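Local coordinates for protein transcriptional regulator (PDB 4YV9) that probably binds SHP peptide pheromones and DNA to regulate transcription in streptococcal quorum sensing, at residues Leu163-Val168 against Ser204-Glu209. Sequence-based numbering, arbitrary orientation.
Sequences LTKEMV and SHYLIE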
loop_
_atom_site.group_PDB
_atom_site.type_symbol
_atom_site.label_atom_id
_atom_site.label_comp_id
_atom_site.label_asym_id
_atom_site.label_seq_id
_atom_site.Cartn_x
_atom_site.Cartn_y
_atom_site.Cartn_z
ATOM N N LEU B 163 -14.067 20.019 -0.211
ATOM C CA LEU B 163 -13.586 18.974 0.682
ATOM C C LEU B 163 -12.490 18.169 0.014
ATOM O O LEU B 163 -11.523 17.763 0.661
ATOM C CB LEU B 163 -14.726 18.045 1.113
ATOM C CG LEU B 163 -15.648 18.572 2.214
ATOM C CD1 LEU B 163 -16.836 17.625 2.438
ATOM C CD2 LEU B 163 -14.866 18.788 3.509
ATOM N N THR B 164 -12.642 17.943 -1.285
ATOM C CA THR B 164 -11.648 17.195 -2.039
ATOM C C THR B 164 -10.320 17.958 -2.064
ATOM O O THR B 164 -9.258 17.357 -1.864
ATOM C CB THR B 164 -12.129 16.906 -3.477
ATOM O OG1 THR B 164 -13.368 16.182 -3.433
ATOM C CG2 THR B 164 -11.093 16.072 -4.227
ATOM N N LYS B 165 -10.388 19.275 -2.292
ATOM C CA LYS B 165 -9.204 20.140 -2.265
ATOM C C LYS B 165 -8.490 20.050 -0.915
ATOM O O LYS B 165 -7.266 19.972 -0.860
ATOM C CB LYS B 165 -9.567 21.607 -2.550
ATOM C CG LYS B 165 -9.793 21.942 -4.018
ATOM C CD LYS B 165 -10.014 23.444 -4.239
ATOM C CE LYS B 165 -8.750 24.235 -3.975
ATOM N NZ LYS B 165 -8.932 25.698 -4.211
ATOM N N GLU B 166 -9.259 20.081 0.168
ATOM C CA GLU B 166 -8.688 19.934 1.500
ATOM C C GLU B 166 -7.958 18.607 1.628
ATOM O O GLU B 166 -6.813 18.567 2.080
ATOM C CB GLU B 166 -9.772 20.053 2.571
ATOM C CG GLU B 166 -10.285 21.468 2.760
ATOM C CD GLU B 166 -9.161 22.480 2.859
ATOM O OE1 GLU B 166 -8.353 22.399 3.810
ATOM O OE2 GLU B 166 -9.078 23.352 1.972
HETATM N N MSE B 167 -8.603 17.529 1.191
HETATM C CA MSE B 167 -8.051 16.185 1.337
HETATM C C MSE B 167 -6.761 15.961 0.548
HETATM O O MSE B 167 -5.798 15.405 1.081
HETATM C CB MSE B 167 -9.079 15.143 0.910
HETATM C CG MSE B 167 -8.515 13.740 0.787
HETATM SE SE MSE B 167 -9.856 12.564 -0.053
HETATM C CE MSE B 167 -9.870 13.379 -1.826
ATOM N N VAL B 168 -6.739 16.402 -0.711
ATOM C CA VAL B 168 -5.555 16.196 -1.546
ATOM C C VAL B 168 -4.344 16.996 -1.064
ATOM O O VAL B 168 -3.203 16.622 -1.334
ATOM C CB VAL B 168 -5.822 16.555 -3.026
ATOM C CG1 VAL B 168 -6.749 15.572 -3.637
ATOM C CG2 VAL B 168 -6.384 17.955 -3.155
ATOM N N SER B 204 -12.468 20.740 -13.151
ATOM C CA SER B 204 -11.877 19.616 -13.873
ATOM C C SER B 204 -10.381 19.835 -14.109
ATOM O O SER B 204 -9.568 18.956 -13.839
ATOM C CB SER B 204 -12.587 19.401 -15.212
ATOM O OG SER B 204 -13.958 19.140 -15.009
ATOM N N HIS B 205 -10.032 21.020 -14.604
ATOM C CA HIS B 205 -8.643 21.357 -14.900
ATOM C C HIS B 205 -7.758 21.264 -13.659
ATOM O O HIS B 205 -6.702 20.636 -13.701
ATOM C CB HIS B 205 -8.542 22.756 -15.503
ATOM C CG HIS B 205 -7.146 23.145 -15.865
ATOM N ND1 HIS B 205 -6.292 23.765 -14.980
ATOM C CD2 HIS B 205 -6.441 22.973 -17.010
ATOM C CE1 HIS B 205 -5.125 23.973 -15.565
ATOM N NE2 HIS B 205 -5.194 23.503 -16.799
ATOM N N TYR B 206 -8.189 21.890 -12.566
ATOM C CA TYR B 206 -7.506 21.737 -11.278
ATOM C C TYR B 206 -7.273 20.265 -10.913
ATOM O O TYR B 206 -6.166 19.885 -10.549
ATOM C CB TYR B 206 -8.301 22.434 -10.160
ATOM C CG TYR B 206 -7.780 22.160 -8.749
ATOM C CD1 TYR B 206 -8.184 21.030 -8.043
ATOM C CD2 TYR B 206 -6.894 23.035 -8.128
ATOM C CE1 TYR B 206 -7.713 20.771 -6.763
ATOM C CE2 TYR B 206 -6.418 22.790 -6.843
ATOM C CZ TYR B 206 -6.833 21.653 -6.167
ATOM O OH TYR B 206 -6.372 21.383 -4.896
ATOM N N LEU B 207 -8.320 19.441 -11.007
ATOM C CA LEU B 207 -8.250 18.056 -10.556
ATOM C C LEU B 207 -7.321 17.202 -11.409
ATOM O O LEU B 207 -6.625 16.326 -10.904
ATOM C CB LEU B 207 -9.650 17.427 -10.543
ATOM C CG LEU B 207 -10.518 17.888 -9.380
ATOM C CD1 LEU B 207 -11.983 17.513 -9.595
ATOM C CD2 LEU B 207 -9.985 17.305 -8.082
ATOM N N ILE B 208 -7.334 17.466 -12.707
ATOM C CA ILE B 208 -6.468 16.790 -13.657
ATOM C C ILE B 208 -4.997 17.039 -13.321
ATOM O O ILE B 208 -4.188 16.111 -13.284
ATOM C CB ILE B 208 -6.783 17.271 -15.093
ATOM C CG1 ILE B 208 -8.081 16.625 -15.578
ATOM C CG2 ILE B 208 -5.633 16.975 -16.039
ATOM C CD1 ILE B 208 -8.764 17.418 -16.701
ATOM N N GLU B 209 -4.665 18.295 -13.055
ATOM C CA GLU B 209 -3.306 18.650 -12.642
ATOM C C GLU B 209 -2.907 17.942 -11.331
ATOM O O GLU B 209 -1.817 17.381 -11.240
ATOM C CB GLU B 209 -3.183 20.169 -12.504
ATOM C CG GLU B 209 -1.821 20.652 -12.063
ATOM C CD GLU B 209 -1.695 20.748 -10.552
ATOM O OE1 GLU B 209 -2.737 20.716 -9.861
ATOM O OE2 GLU B 209 -0.555 20.849 -10.065
#
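With CG anti to the backbone N (chi1 172°), Y206 reaches across to helix 157-169 with its phenol, and there it meets K165, whose otherwise extended chain bends at chi3 (69°), bringing CE back to CZ and OH of the tyrosine. The two helices belong to the TPR-like helical repeat domain of this Rgg receptor. They run nearly parallel, 19° apart, with helix 179-197 between them in sequence. At an axis separation of 12.0 Å the backbones stay well apart, and long side chains bridge the space.

K165 CD sits over one face of the Y206 ring, 4.1 Å above its plane and displaced toward CZ. CG and CE lie above the same face but farther out, beyond the rim at CZ, with CG toward the CE1 side and CE toward the CE2 side. K165 CG is 3.6 Å from Y206 CE1. K165 CE comes within 3.9 Å of Y206 CZ. The contact is van der Waals packing of methylenes on the ring. V168 points back at Y206 from its own helix, its CG2 3.8 Å from Y206 OH, putting a methyl group beside a polar atom.

Deeper in, T164 and L207 cross at about a right angle and just touch. The threonine hydroxyl turns back to its own helix, bonding to the carbonyl of L160, and this leaves the methyl for the neighbour. Helix 179-197 packs on the same side, with C191 against T164 and both V184 and S188 against V168. At the T164–L207 crossing, T164 CG2 lies 4.2 Å from L207 CD2.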